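Local coordinates for glucose import ATP-binding protein GlcV (Sulfolobus solfataricus, PDB 1OXX) that hydrolyses ATP to energise glucose uptake as the ATP-binding subunit of the GlcSTUV ABC transporter, at residues N102-L107 with A152-K157; P278-L283 with I324-S328. The protein carries 1 engineered substitution. All coordinates share one frame. Residue numbers count along the deposited sequence, not the author numbering.

GlcV illustrates how a modular ATPase is built from contacts between segments distant in sequence. Contact 1 (102-107 with 152-157) lies in the ABC-ATPase domain, joining segments of helices 99-104 and 143-155 in its helical subdomain; contact 2 (278-283 with 324-328) belongs to the C-terminal part, where two outer strands of one sheet meet. The two do not touch: their centres are 47 Å apart, their nearest atoms about 33 Å, on opposite sides of the chain's centre. Contact 1 closes before contact 2 opens along the chain. Contact 1 lies nearer the ATP site: the Arg153 side chain is about 10 Å from that of Gln89, which probably binds ATP, whereas contact 2 is remote.

Contact 1: N102-L107 with A152-K157; sequences NIAFPL and ARALVK
In the helical subdomain of an ABC-ATPase, the helix that begins within the LSGAQ signature motif packs its C-terminal part against a neighbouring helix, and this contact is a compact example. Residues 102-104 are helical and lead into a 3-10 segment, 105-107, where Leu107 N hydrogen-bonds to Ala104 O (2.8 Å); 152-155 lie in helix 143-155. The backbones come close at Ile103 and Arg153, whose CA atoms are 4.3 Å apart, and diverge to 7.1 Å between those of Leu107 and Lys157. No direct hydrogen bond crosses; the segments meet by van der Waals packing and one water bridge. Ile103 (m, t) places CD1 3.6 Å from Ala152 CB and its O 3.5 Å from CG1 of Val156. Val156, in the p rotamer, points toward the other segment: CG1 is 3.8 Å from Pro106 CB, and CG2 is 3.8 Å from CD1 of Leu107 (m, t) and 4.0 Å from CG2 of Ile103. Arg153 starts extended (t, t) and turns at chi3 (p); its CG lies 3.8 Å from Pro106 CG, and its guanidinium hydrogen-bonds to the carbonyls of Trp91 and Ala92, just after Gln89. Asn102 is held by Tyr94 and Thr98. Lys157 (m, t, m, t) rests CG 3.8 Å from Leu107 CD2 and ends at water 1, which accepts from its NZ (2.9 Å) and donates to Pro106 O (2.7 Å).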
loop_
_atom_site.group_PDB
_atom_site.type_symbol
_atom_site.label_atom_id
_atom_site.label_comp_id
_atom_site.label_asym_id
_atom_site.label_seq_id
_atom_site.Cartn_x
_atom_site.Cartn_y
_atom_site.Cartn_z
ATOM N N ASN A 102 18.047 -13.991 -18.066
ATOM C CA ASN A 102 16.885 -13.819 -17.208
ATOM C C ASN A 102 15.757 -13.111 -17.954
ATOM O O ASN A 102 14.593 -13.479 -17.826
ATOM C CB ASN A 102 17.250 -13.018 -15.959
ATOM C CG ASN A 102 17.598 -13.899 -14.793
ATOM O OD1 ASN A 102 16.706 -14.454 -14.131
ATOM N ND2 ASN A 102 18.895 -14.051 -14.523
ATOM N N ILE A 103 16.096 -12.079 -18.719
ATOM C CA ILE A 103 15.100 -11.315 -19.452
ATOM C C ILE A 103 14.551 -12.108 -20.643
ATOM O O ILE A 103 13.366 -11.998 -20.979
ATOM C CB ILE A 103 15.679 -9.969 -19.883
ATOM C CG1 ILE A 103 16.104 -9.150 -18.657
ATOM C CG2 ILE A 103 14.668 -9.188 -20.728
ATOM C CD1 ILE A 103 16.956 -7.900 -19.009
ATOM N N ALA A 104 15.388 -12.932 -21.253
ATOM C CA ALA A 104 14.979 -13.726 -22.404
ATOM C C ALA A 104 14.117 -14.918 -22.030
ATOM O O ALA A 104 13.373 -15.449 -22.864
ATOM C CB ALA A 104 16.186 -14.219 -23.128
ATOM N N PHE A 105 14.225 -15.370 -20.793
ATOM C CA PHE A 105 13.552 -16.589 -20.372
ATOM C C PHE A 105 12.070 -16.678 -20.761
ATOM O O PHE A 105 11.644 -17.705 -21.280
ATOM C CB PHE A 105 13.726 -16.791 -18.863
ATOM C CG PHE A 105 13.316 -18.157 -18.393
ATOM C CD1 PHE A 105 14.108 -19.258 -18.661
ATOM C CD2 PHE A 105 12.135 -18.335 -17.713
ATOM C CE1 PHE A 105 13.728 -20.520 -18.238
ATOM C CE2 PHE A 105 11.750 -19.594 -17.286
ATOM C CZ PHE A 105 12.553 -20.683 -17.551
ATOM N N PRO A 106 11.280 -15.636 -20.525
ATOM C CA PRO A 106 9.854 -15.718 -20.861
ATOM C C PRO A 106 9.590 -15.882 -22.349
ATOM O O PRO A 106 8.475 -16.244 -22.721
ATOM C CB PRO A 106 9.300 -14.380 -20.366
ATOM C CG PRO A 106 10.280 -13.931 -19.305
ATOM C CD PRO A 106 11.619 -14.367 -19.860
ATOM N N LEU A 107 10.584 -15.622 -23.187
ATOM C CA LEU A 107 10.401 -15.695 -24.636
ATOM C C LEU A 107 10.718 -17.063 -25.228
ATOM O O LEU A 107 10.558 -17.263 -26.430
ATOM C CB LEU A 107 11.293 -14.671 -25.321
ATOM C CG LEU A 107 11.107 -13.200 -24.926
ATOM C CD1 LEU A 107 12.010 -12.293 -25.739
ATOM C CD2 LEU A 107 9.665 -12.808 -25.112
ATOM N N ALA A 152 12.314 -5.675 -16.463
ATOM C CA ALA A 152 12.480 -6.013 -17.867
ATOM C C ALA A 152 11.911 -7.393 -18.147
ATOM O O ALA A 152 11.268 -7.616 -19.182
ATOM C CB ALA A 152 13.964 -5.971 -18.214
ATOM N N ARG A 153 12.198 -8.341 -17.268
ATOM C CA ARG A 153 11.636 -9.689 -17.404
ATOM C C ARG A 153 10.103 -9.645 -17.457
ATOM O O ARG A 153 9.472 -10.338 -18.257
ATOM C CB ARG A 153 12.111 -10.571 -16.252
ATOM C CG ARG A 153 11.606 -11.966 -16.332
ATOM C CD ARG A 153 12.084 -12.855 -15.212
ATOM N NE ARG A 153 11.724 -12.337 -13.909
ATOM C CZ ARG A 153 12.130 -12.861 -12.766
ATOM N NH1 ARG A 153 12.946 -13.910 -12.772
ATOM N NH2 ARG A 153 11.763 -12.313 -11.620
ATOM N N ALA A 154 9.504 -8.832 -16.596
ATOM C CA ALA A 154 8.045 -8.681 -16.560
ATOM C C ALA A 154 7.461 -8.038 -17.803
ATOM O O ALA A 154 6.296 -8.286 -18.121
ATOM C CB ALA A 154 7.653 -7.876 -15.368
ATOM N N LEU A 155 8.246 -7.220 -18.503
ATOM C CA LEU A 155 7.768 -6.418 -19.637
ATOM C C LEU A 155 8.117 -6.980 -21.007
ATOM O O LEU A 155 7.667 -6.491 -22.040
ATOM C CB LEU A 155 8.362 -5.017 -19.532
ATOM C CG LEU A 155 7.949 -4.236 -18.295
ATOM C CD1 LEU A 155 8.705 -2.921 -18.264
ATOM C CD2 LEU A 155 6.469 -3.998 -18.281
ATOM N N VAL A 156 8.925 -8.023 -21.008
ATOM C CA VAL A 156 9.496 -8.513 -22.262
ATOM C C VAL A 156 8.487 -9.041 -23.286
ATOM O O VAL A 156 8.742 -8.984 -24.482
ATOM C CB VAL A 156 10.636 -9.541 -21.990
ATOM C CG1 VAL A 156 10.097 -10.898 -21.664
ATOM C CG2 VAL A 156 11.556 -9.585 -23.173
ATOM N N LYS A 157 7.355 -9.548 -22.816
ATOM C CA LYS A 157 6.285 -10.039 -23.712
ATOM C C LYS A 157 5.173 -9.014 -23.965
ATOM O O LYS A 157 4.079 -9.368 -24.398
ATOM C CB LYS A 157 5.625 -11.301 -23.152
ATOM C CG LYS A 157 6.518 -12.541 -23.061
ATOM C CD LYS A 157 5.715 -13.787 -22.712
ATOM C CE LYS A 157 5.182 -13.751 -21.289
ATOM N NZ LYS A 157 4.384 -14.974 -20.955
HETATM O O HOH W 1 6.377 -17.018 -21.222
#

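Contact 2: P278-L283 with I324-S328; sequences PEDVKL and IFTYS
The two outer strands of one sheet swing round to face each other here, consistent with the OB-like barrel expected of this C-terminal domain, and a threonine hydroxyl links the two backbones. Strands 281-283 and 324-328 cross at -74°, their axes 7.0 Å apart, too oblique for a ladder. A 3-10 turn, 278-279, precedes the first strand, with Val281 N hydrogen-bonded to Pro278 O (3.3 Å). The hydroxyl of Thr326 (chi1 t) sits between two carbonyls, OG1 being 2.7 Å from Pro278 O and 3.1 Å from Val281 O; its single proton can serve either. Water 2 adds a bridge, accepting from Tyr327 N (2.9 Å) and donating weakly to Pro278 O (2.9 Å). Apolar contacts flank this polar centre: Pro278 CB lies 3.9 Å from Phe325 CE1 and 4.0 Å from Tyr327 CE1, Val281 CG2 3.9 Å from Ile324 CG2, and Leu283 CD1 4.0 Å from Thr326 CG2. The Tyr327 hydroxyl hydrogen-bonds to Glu243, and Phe325 N to the Asn245 side chain. Each strand keeps its own partner, Lys282 pairing with Tyr341 of strand 337-342, and Ile324 and Thr326 with Ile315 and Ile313 of strand 310-317, while Ile324 also reaches Leu247 on strand 245-252.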
loop_
_atom_site.group_PDB
_atom_site.type_symbol
_atom_site.label_atom_id
_atom_site.label_comp_id
_atom_site.label_asym_id
_atom_site.label_seq_id
_atom_site.Cartn_x
_atom_site.Cartn_y
_atom_site.Cartn_z
ATOM N N PRO A 278 -0.495 12.598 13.526
ATOM C CA PRO A 278 0.564 13.411 14.157
ATOM C C PRO A 278 0.739 14.793 13.542
ATOM O O PRO A 278 1.054 15.727 14.259
ATOM C CB PRO A 278 1.808 12.552 13.999
ATOM C CG PRO A 278 1.477 11.638 12.888
ATOM C CD PRO A 278 0.026 11.301 13.066
ATOM N N GLU A 279 0.545 14.945 12.234
ATOM C CA GLU A 279 0.677 16.248 11.608
ATOM C C GLU A 279 -0.441 17.205 12.013
ATOM O O GLU A 279 -0.340 18.401 11.778
ATOM C CB GLU A 279 0.715 16.117 10.092
ATOM C CG GLU A 279 -0.578 15.602 9.463
ATOM C CD GLU A 279 -0.586 14.108 9.197
ATOM O OE1 GLU A 279 0.116 13.362 9.906
ATOM O OE2 GLU A 279 -1.337 13.677 8.270
ATOM N N ASP A 280 -1.482 16.664 12.631
ATOM C CA ASP A 280 -2.647 17.451 13.027
ATOM C C ASP A 280 -2.666 17.753 14.509
ATOM O O ASP A 280 -3.715 18.091 15.065
ATOM C CB ASP A 280 -3.927 16.753 12.592
ATOM C CG ASP A 280 -4.000 16.579 11.093
ATOM O OD1 ASP A 280 -3.587 17.517 10.359
ATOM O OD2 ASP A 280 -4.432 15.513 10.604
ATOM N N VAL A 281 -1.503 17.614 15.131
ATOM C CA VAL A 281 -1.301 17.910 16.550
ATOM C C VAL A 281 -0.163 18.926 16.671
ATOM O O VAL A 281 0.834 18.827 15.955
ATOM C CB VAL A 281 -0.917 16.641 17.334
ATOM C CG1 VAL A 281 -0.577 16.946 18.813
ATOM C CG2 VAL A 281 -2.005 15.596 17.241
ATOM N N LYS A 282 -0.306 19.884 17.595
ATOM C CA LYS A 282 0.756 20.851 17.879
ATOM C C LYS A 282 0.797 21.067 19.381
ATOM O O LYS A 282 -0.249 21.119 20.019
ATOM C CB LYS A 282 0.500 22.180 17.164
ATOM C CG LYS A 282 1.552 23.239 17.399
ATOM C CD LYS A 282 1.315 24.484 16.515
ATOM C CE LYS A 282 2.271 25.613 16.833
ATOM N NZ LYS A 282 3.650 25.315 16.373
ATOM N N LEU A 283 1.996 21.146 19.945
ATOM C CA LEU A 283 2.195 21.347 21.383
ATOM C C LEU A 283 2.830 22.705 21.690
ATOM O O LEU A 283 3.628 23.231 20.896
ATOM C CB LEU A 283 3.112 20.257 21.921
ATOM C CG LEU A 283 2.754 18.819 21.557
ATOM C CD1 LEU A 283 3.810 17.873 22.082
ATOM C CD2 LEU A 283 1.396 18.443 22.077
ATOM N N ILE A 324 -0.607 10.437 22.634
ATOM C CA ILE A 324 -0.610 11.186 21.397
ATOM C C ILE A 324 0.849 11.518 21.085
ATOM O O ILE A 324 1.593 12.061 21.931
ATOM C CB ILE A 324 -1.394 12.484 21.506
ATOM C CG1 ILE A 324 -2.887 12.212 21.633
ATOM C CG2 ILE A 324 -1.119 13.344 20.306
ATOM C CD1 ILE A 324 -3.675 13.494 21.798
ATOM N N PHE A 325 1.279 11.147 19.886
ATOM C CA PHE A 325 2.589 11.573 19.418
ATOM C C PHE A 325 2.473 12.526 18.246
ATOM O O PHE A 325 1.484 12.532 17.483
ATOM C CB PHE A 325 3.520 10.400 19.071
ATOM C CG PHE A 325 3.090 9.597 17.880
ATOM C CD1 PHE A 325 3.531 9.917 16.614
ATOM C CD2 PHE A 325 2.232 8.529 18.035
ATOM C CE1 PHE A 325 3.108 9.172 15.515
ATOM C CE2 PHE A 325 1.810 7.793 16.947
ATOM C CZ PHE A 325 2.259 8.115 15.690
ATOM N N THR A 326 3.492 13.358 18.128
ATOM C CA THR A 326 3.596 14.306 17.047
ATOM C C THR A 326 5.084 14.553 16.787
ATOM O O THR A 326 5.936 14.132 17.577
ATOM C CB THR A 326 2.871 15.611 17.405
ATOM O OG1 THR A 326 2.806 16.446 16.246
ATOM C CG2 THR A 326 3.665 16.417 18.404
ATOM N N TYR A 327 5.411 15.204 15.678
ATOM C CA TYR A 327 6.804 15.448 15.305
ATOM C C TYR A 327 7.132 16.925 15.377
ATOM O O TYR A 327 6.334 17.772 14.995
ATOM C CB TYR A 327 7.118 14.922 13.904
ATOM C CG TYR A 327 6.920 13.457 13.758
ATOM C CD1 TYR A 327 5.743 12.941 13.221
ATOM C CD2 TYR A 327 7.901 12.565 14.169
ATOM C CE1 TYR A 327 5.561 11.596 13.110
ATOM C CE2 TYR A 327 7.719 11.199 14.078
ATOM C CZ TYR A 327 6.544 10.720 13.536
ATOM O OH TYR A 327 6.356 9.361 13.420
ATOM N N SER A 328 8.337 17.236 15.842
ATOM C CA SER A 328 8.727 18.628 16.014
ATOM C C SER A 328 10.194 18.913 15.728
ATOM O O SER A 328 11.046 18.019 15.806
ATOM C CB SER A 328 8.433 19.071 17.436
ATOM O OG SER A 328 8.768 20.436 17.616
HETATM O O HOH W 2 3.812 16.205 13.429
#